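Long-range contact in protein - conserved hypothetical (Bacillus anthracis, PDB 4LES), which is of unknown function, a conserved hypothetical protein built largely from antiparallel beta sheets: residues S124-L137 and K167-Y181. Residues are numbered along the deposited sequence; the frame is centred on the assembly and turned at random. Where two conformers were deposited one is given.
Sequences SEPMKLAFLPSVDL and KELKPGEVKRQNKVY
Leu129 packs against Leu169 and Lys175 where the two segments draw together, and these two leucines bury the most surface in the contact. With CG anti to the backbone N (chi1 -154°), Leu129 offers its CD1 branch to both partners: it meets Leu169 CD1 at 3.3 Å, tighter than usual for two methyl carbons, and lies on the CG methylene of Lys175, crossing each side chain at about a right angle. Leu132 CD1 rests on the same methylene, while Ile165 adds to this apolar cluster.

The backbones beside it form a short antiparallel pairing of 127-128 with 168-169. Met127, a selenomethionine, and Leu169 make the hydrogen-bonded pair, through Met127 N to Leu169 O (3.0 Å) and Leu169 N to Met127 O (2.8 Å). A nearly straight bond from Leu129 N to Lys167 O, 177° at the hydrogen, continues the pairing into the 3-10 turn 129-131; a water links that same carbonyl to Ala130 N. Farther out, Pro126 packs on Pro171 in the type II turn 170-173.

Beyond Leu132, strands 135-137 and 179-181 run roughly parallel as edges of different sheets, three- and four-stranded; their axes approach to 8.6 Å, and side chains bridge the gap. Gln177 NE2 gives a weak hydrogen bond to Pro133 O (3.4 Å); its OE1 faces the CD2 methyl of Leu132 (3.6 Å). Leu137 lays its CB over one face of the Tyr181 ring in a CH-pi contact, 3.9 Å from the centroid, and a water lies at the ring edge, in plane, between Tyr181 OH and Asp136 OD1.

Main-chain bonds and the leucine cluster thus hold the end at 127-129, whereas at 133-137 side chains alone meet strand 179-181 without a backbone bond, and Gln177 OE1 stays buried with no polar partner.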
loop_
_atom_site.group_PDB
_atom_site.type_symbol
_atom_site.label_atom_id
_atom_site.label_comp_id
_atom_site.label_asym_id
_atom_site.label_seq_id
_atom_site.Cartn_x
_atom_site.Cartn_y
_atom_site.Cartn_z
ATOM N N SER A 124 8.068 -3.575 23.524
ATOM C CA SER A 124 9.266 -4.289 23.949
ATOM C C SER A 124 9.101 -5.793 23.827
ATOM O O SER A 124 9.976 -6.549 24.247
ATOM C CB SER A 124 9.587 -3.921 25.390
ATOM O OG SER A 124 8.452 -4.144 26.204
ATOM N N GLU A 125 7.976 -6.225 23.264
ATOM C CA GLU A 125 7.717 -7.647 23.035
ATOM C C GLU A 125 7.408 -7.935 21.588
ATOM O O GLU A 125 6.974 -7.049 20.868
ATOM C CB GLU A 125 6.539 -8.114 23.858
ATOM C CG GLU A 125 6.904 -8.487 25.274
ATOM C CD GLU A 125 5.695 -8.925 26.052
ATOM O OE1 GLU A 125 4.606 -8.349 25.811
ATOM O OE2 GLU A 125 5.835 -9.829 26.902
ATOM N N PRO A 126 7.642 -9.183 21.151
ATOM C CA PRO A 126 7.263 -9.481 19.788
ATOM C C PRO A 126 5.760 -9.345 19.703
ATOM O O PRO A 126 5.064 -9.614 20.664
ATOM C CB PRO A 126 7.695 -10.933 19.604
ATOM C CG PRO A 126 8.782 -11.131 20.608
ATOM C CD PRO A 126 8.358 -10.305 21.783
HETATM N N MSE A 127 5.266 -8.892 18.564
HETATM C CA MSE A 127 3.834 -8.731 18.364
HETATM C C MSE A 127 3.516 -9.438 17.082
HETATM O O MSE A 127 4.364 -9.542 16.198
HETATM C CB MSE A 127 3.448 -7.255 18.288
HETATM C CG MSE A 127 3.848 -6.441 19.533
HETATM SE SE MSE A 127 3.082 -7.131 21.224
HETATM C CE MSE A 127 1.445 -7.925 20.461
ATOM N N LYS A 128 2.285 -9.916 16.960
ATOM C CA LYS A 128 1.858 -10.651 15.783
ATOM C C LYS A 128 1.569 -9.740 14.609
ATOM O O LYS A 128 0.979 -8.662 14.759
ATOM C CB LYS A 128 0.609 -11.446 16.089
ATOM C CG LYS A 128 0.755 -12.355 17.305
ATOM C CD LYS A 128 -0.489 -13.190 17.541
ATOM C CE LYS A 128 -0.791 -14.105 16.358
ATOM N NZ LYS A 128 -1.841 -15.110 16.697
ATOM N N LEU A 129 1.960 -10.226 13.437
ATOM C CA LEU A 129 1.767 -9.569 12.171
ATOM C C LEU A 129 0.279 -9.286 11.974
ATOM O O LEU A 129 -0.104 -8.263 11.394
ATOM C CB LEU A 129 2.259 -10.503 11.061
ATOM C CG LEU A 129 2.731 -9.920 9.754
ATOM C CD1 LEU A 129 3.984 -9.107 10.030
ATOM C CD2 LEU A 129 3.014 -11.031 8.748
ATOM N N ALA A 130 -0.553 -10.194 12.471
ATOM C CA ALA A 130 -2.011 -10.054 12.391
ATOM C C ALA A 130 -2.506 -8.762 13.055
ATOM O O ALA A 130 -3.549 -8.235 12.682
ATOM C CB ALA A 130 -2.698 -11.258 13.028
ATOM N N PHE A 131 -1.769 -8.252 14.033
ATOM C CA PHE A 131 -2.188 -7.014 14.677
ATOM C C PHE A 131 -1.682 -5.759 13.969
ATOM O O PHE A 131 -1.935 -4.686 14.435
ATOM C CB PHE A 131 -1.792 -6.996 16.140
ATOM C CG PHE A 131 -2.409 -8.123 16.955
ATOM C CD1 PHE A 131 -3.762 -8.448 16.824
ATOM C CD2 PHE A 131 -1.665 -8.790 17.896
ATOM C CE1 PHE A 131 -4.345 -9.454 17.590
ATOM C CE2 PHE A 131 -2.243 -9.794 18.686
ATOM C CZ PHE A 131 -3.585 -10.128 18.524
ATOM N N LEU A 132 -0.959 -5.877 12.855
ATOM C CA LEU A 132 -0.546 -4.657 12.131
ATOM C C LEU A 132 -1.766 -3.824 11.779
ATOM O O LEU A 132 -2.758 -4.362 11.333
ATOM C CB LEU A 132 0.211 -4.973 10.855
ATOM C CG LEU A 132 1.722 -5.093 10.968
ATOM C CD1 LEU A 132 2.291 -5.530 9.621
ATOM C CD2 LEU A 132 2.331 -3.768 11.372
ATOM N N PRO A 133 -1.702 -2.498 11.985
ATOM C CA PRO A 133 -2.875 -1.715 11.668
ATOM C C PRO A 133 -3.268 -1.750 10.201
ATOM O O PRO A 133 -2.422 -1.855 9.329
ATOM C CB PRO A 133 -2.457 -0.294 12.049
ATOM C CG PRO A 133 -1.422 -0.469 13.102
ATOM C CD PRO A 133 -0.675 -1.700 12.677
ATOM N N SER A 134 -4.561 -1.621 9.948
ATOM C CA SER A 134 -5.074 -1.539 8.601
ATOM C C SER A 134 -4.598 -0.250 7.903
ATOM O O SER A 134 -4.473 0.818 8.527
ATOM C CB SER A 134 -6.597 -1.496 8.652
ATOM O OG SER A 134 -7.026 -0.348 9.379
ATOM N N VAL A 135 -4.317 -0.362 6.615
ATOM C CA VAL A 135 -3.958 0.782 5.783
ATOM C C VAL A 135 -4.834 0.595 4.561
ATOM O O VAL A 135 -4.644 -0.355 3.819
ATOM C CB VAL A 135 -2.459 0.793 5.383
ATOM C CG1 VAL A 135 -2.172 1.956 4.444
ATOM C CG2 VAL A 135 -1.549 0.873 6.610
ATOM N N ASP A 136 -5.809 1.480 4.364
ATOM C CA ASP A 136 -6.728 1.357 3.241
ATOM C C ASP A 136 -6.824 2.588 2.363
ATOM O O ASP A 136 -6.738 3.706 2.833
ATOM C CB ASP A 136 -8.121 1.102 3.746
ATOM C CG ASP A 136 -8.238 -0.194 4.510
ATOM O OD1 ASP A 136 -7.725 -1.236 4.056
ATOM O OD2 ASP A 136 -8.849 -0.144 5.564
ATOM N N LEU A 137 -7.008 2.323 1.076
ATOM C CA LEU A 137 -7.249 3.323 0.089
ATOM C C LEU A 137 -8.731 3.594 0.166
ATOM O O LEU A 137 -9.537 2.657 0.089
ATOM C CB LEU A 137 -6.890 2.813 -1.291
ATOM C CG LEU A 137 -7.205 3.779 -2.417
ATOM C CD1 LEU A 137 -6.242 4.969 -2.370
ATOM C CD2 LEU A 137 -7.112 3.044 -3.737
ATOM N N LYS A 167 5.725 -14.568 11.217
ATOM C CA LYS A 167 4.426 -14.400 11.826
ATOM C C LYS A 167 4.394 -13.307 12.926
ATOM O O LYS A 167 3.317 -12.842 13.317
ATOM C CB LYS A 167 3.928 -15.729 12.374
ATOM C CG LYS A 167 3.540 -16.728 11.291
ATOM C CD LYS A 167 2.830 -17.931 11.898
ATOM C CE LYS A 167 2.258 -18.867 10.842
ATOM N NZ LYS A 167 1.539 -20.032 11.466
ATOM N N GLU A 168 5.559 -12.917 13.427
ATOM C CA GLU A 168 5.630 -11.886 14.435
ATOM C C GLU A 168 6.759 -10.936 14.135
ATOM O O GLU A 168 7.739 -11.331 13.514
ATOM C CB GLU A 168 5.848 -12.507 15.804
ATOM C CG GLU A 168 4.721 -13.443 16.198
ATOM C CD GLU A 168 4.815 -13.911 17.622
ATOM O OE1 GLU A 168 5.893 -13.747 18.226
ATOM O OE2 GLU A 168 3.809 -14.455 18.131
ATOM N N LEU A 169 6.600 -9.670 14.520
ATOM C CA LEU A 169 7.680 -8.707 14.386
ATOM C C LEU A 169 8.321 -8.599 15.723
ATOM O O LEU A 169 7.640 -8.553 16.745
ATOM C CB LEU A 169 7.228 -7.309 14.044
ATOM C CG LEU A 169 6.562 -6.988 12.737
ATOM C CD1 LEU A 169 5.170 -7.600 12.743
ATOM C CD2 LEU A 169 6.505 -5.465 12.577
ATOM N N LYS A 170 9.632 -8.509 15.720
ATOM C CA LYS A 170 10.363 -8.379 16.943
ATOM C C LYS A 170 10.378 -6.939 17.383
ATOM O O LYS A 170 10.131 -6.042 16.573
ATOM C CB LYS A 170 11.769 -8.910 16.745
ATOM C CG LYS A 170 11.770 -10.418 16.578
ATOM C CD LYS A 170 13.165 -10.985 16.690
ATOM C CE LYS A 170 13.110 -12.483 16.889
ATOM N NZ LYS A 170 14.488 -13.024 16.947
ATOM N N PRO A 171 10.654 -6.704 18.677
ATOM C CA PRO A 171 10.712 -5.340 19.198
ATOM C C PRO A 171 11.615 -4.453 18.345
ATOM O O PRO A 171 12.788 -4.754 18.192
ATOM C CB PRO A 171 11.308 -5.514 20.600
ATOM C CG PRO A 171 11.061 -6.926 20.966
ATOM C CD PRO A 171 10.896 -7.722 19.717
ATOM N N GLY A 172 11.064 -3.384 17.775
ATOM C CA GLY A 172 11.841 -2.456 16.938
ATOM C C GLY A 172 11.960 -2.871 15.477
ATOM O O GLY A 172 12.519 -2.131 14.668
ATOM N N GLU A 173 11.419 -4.038 15.130
ATOM C CA GLU A 173 11.498 -4.547 13.762
ATOM C C GLU A 173 10.460 -3.867 12.849
ATOM O O GLU A 173 9.361 -3.529 13.276
ATOM C CB GLU A 173 11.322 -6.071 13.748
ATOM C CG GLU A 173 11.650 -6.695 12.401
ATOM C CD GLU A 173 11.312 -8.181 12.307
ATOM O OE1 GLU A 173 11.310 -8.891 13.346
ATOM O OE2 GLU A 173 11.052 -8.628 11.159
ATOM N N VAL A 174 10.836 -3.661 11.591
ATOM C CA VAL A 174 9.970 -3.014 10.613
ATOM C C VAL A 174 9.538 -4.024 9.551
ATOM O O VAL A 174 10.329 -4.826 9.095
ATOM C CB VAL A 174 10.685 -1.848 9.928
ATOM C CG1 VAL A 174 9.732 -1.127 8.996
ATOM C CG2 VAL A 174 11.237 -0.863 10.948
ATOM N N LYS A 175 8.281 -3.965 9.148
ATOM C CA LYS A 175 7.740 -4.867 8.140
ATOM C C LYS A 175 7.005 -4.101 7.044
ATOM O O LYS A 175 6.090 -3.322 7.324
ATOM C CB LYS A 175 6.829 -5.871 8.844
ATOM C CG LYS A 175 5.725 -6.504 8.011
ATOM C CD LYS A 175 6.202 -7.344 6.822
ATOM C CE LYS A 175 4.992 -7.974 6.121
ATOM N NZ LYS A 175 5.163 -8.205 4.659
ATOM N N ARG A 176 7.415 -4.314 5.797
ATOM C CA ARG A 176 6.773 -3.663 4.657
ATOM C C ARG A 176 5.351 -4.158 4.534
ATOM O O ARG A 176 5.074 -5.300 4.805
ATOM C CB ARG A 176 7.498 -3.942 3.345
ATOM C CG ARG A 176 8.866 -3.291 3.167
ATOM C CD ARG A 176 8.889 -1.777 3.425
ATOM N NE ARG A 176 7.852 -0.987 2.714
ATOM C CZ ARG A 176 8.005 -0.314 1.569
ATOM N NH1 ARG A 176 9.165 -0.286 0.918
ATOM N NH2 ARG A 176 6.975 0.341 1.063
ATOM N N GLN A 177 4.444 -3.268 4.165
ATOM C CA GLN A 177 3.030 -3.623 3.984
ATOM C C GLN A 177 2.465 -2.850 2.794
ATOM O O GLN A 177 1.589 -1.978 2.922
ATOM C CB GLN A 177 2.160 -3.520 5.286
ATOM C CG GLN A 177 2.337 -2.309 6.217
ATOM C CD GLN A 177 1.314 -2.243 7.393
ATOM O OE1 GLN A 177 1.628 -1.770 8.496
ATOM N NE2 GLN A 177 0.095 -2.717 7.150
ATOM N N ASN A 178 3.005 -3.183 1.621
ATOM C CA ASN A 178 2.543 -2.589 0.378
ATOM C C ASN A 178 1.174 -3.123 -0.022
ATOM O O ASN A 178 0.950 -4.304 0.067
ATOM C CB ASN A 178 3.561 -2.847 -0.733
ATOM C CG ASN A 178 4.878 -2.127 -0.472
ATOM O OD1 ASN A 178 4.901 -1.052 0.119
ATOM N ND2 ASN A 178 5.963 -2.725 -0.871
ATOM N N LYS A 179 0.257 -2.251 -0.417
ATOM C CA LYS A 179 -1.058 -2.696 -0.895
ATOM C C LYS A 179 -1.174 -2.298 -2.354
ATOM O O LYS A 179 -0.703 -1.212 -2.747
ATOM C CB LYS A 179 -2.195 -1.959 -0.188
ATOM C CG LYS A 179 -2.069 -1.789 1.302
ATOM C CD LYS A 179 -2.171 -3.094 2.024
ATOM C CE LYS A 179 -2.389 -2.782 3.498
ATOM N NZ LYS A 179 -2.050 -3.918 4.361
ATOM N N VAL A 180 -1.829 -3.129 -3.148
ATOM C CA VAL A 180 -2.047 -2.818 -4.548
ATOM C C VAL A 180 -3.514 -3.000 -4.896
ATOM O O VAL A 180 -4.088 -4.078 -4.699
ATOM C CB VAL A 180 -1.155 -3.675 -5.475
ATOM C CG1 VAL A 180 -1.383 -3.315 -6.934
ATOM C CG2 VAL A 180 0.309 -3.490 -5.103
ATOM N N TYR A 181 -4.116 -1.936 -5.418
ATOM C CA TYR A 181 -5.522 -1.950 -5.804
ATOM C C TYR A 181 -5.695 -1.757 -7.300
ATOM O O TYR A 181 -4.842 -1.179 -7.974
ATOM C CB TYR A 181 -6.270 -0.841 -5.062
ATOM C CG TYR A 181 -5.991 -0.793 -3.577
ATOM C CD1 TYR A 181 -4.903 -0.078 -3.078
ATOM C CD2 TYR A 181 -6.792 -1.478 -2.670
ATOM C CE1 TYR A 181 -4.639 -0.019 -1.713
ATOM C CE2 TYR A 181 -6.532 -1.424 -1.297
ATOM C CZ TYR A 181 -5.444 -0.699 -0.828
ATOM O OH TYR A 181 -5.178 -0.637 0.529
HETATM O O HOH W 1 0.812 -12.975 12.975
HETATM O O HOH W 2 -4.918 -2.810 5.534
HETATM O O HOH W 3 -6.618 -2.213 2.004
#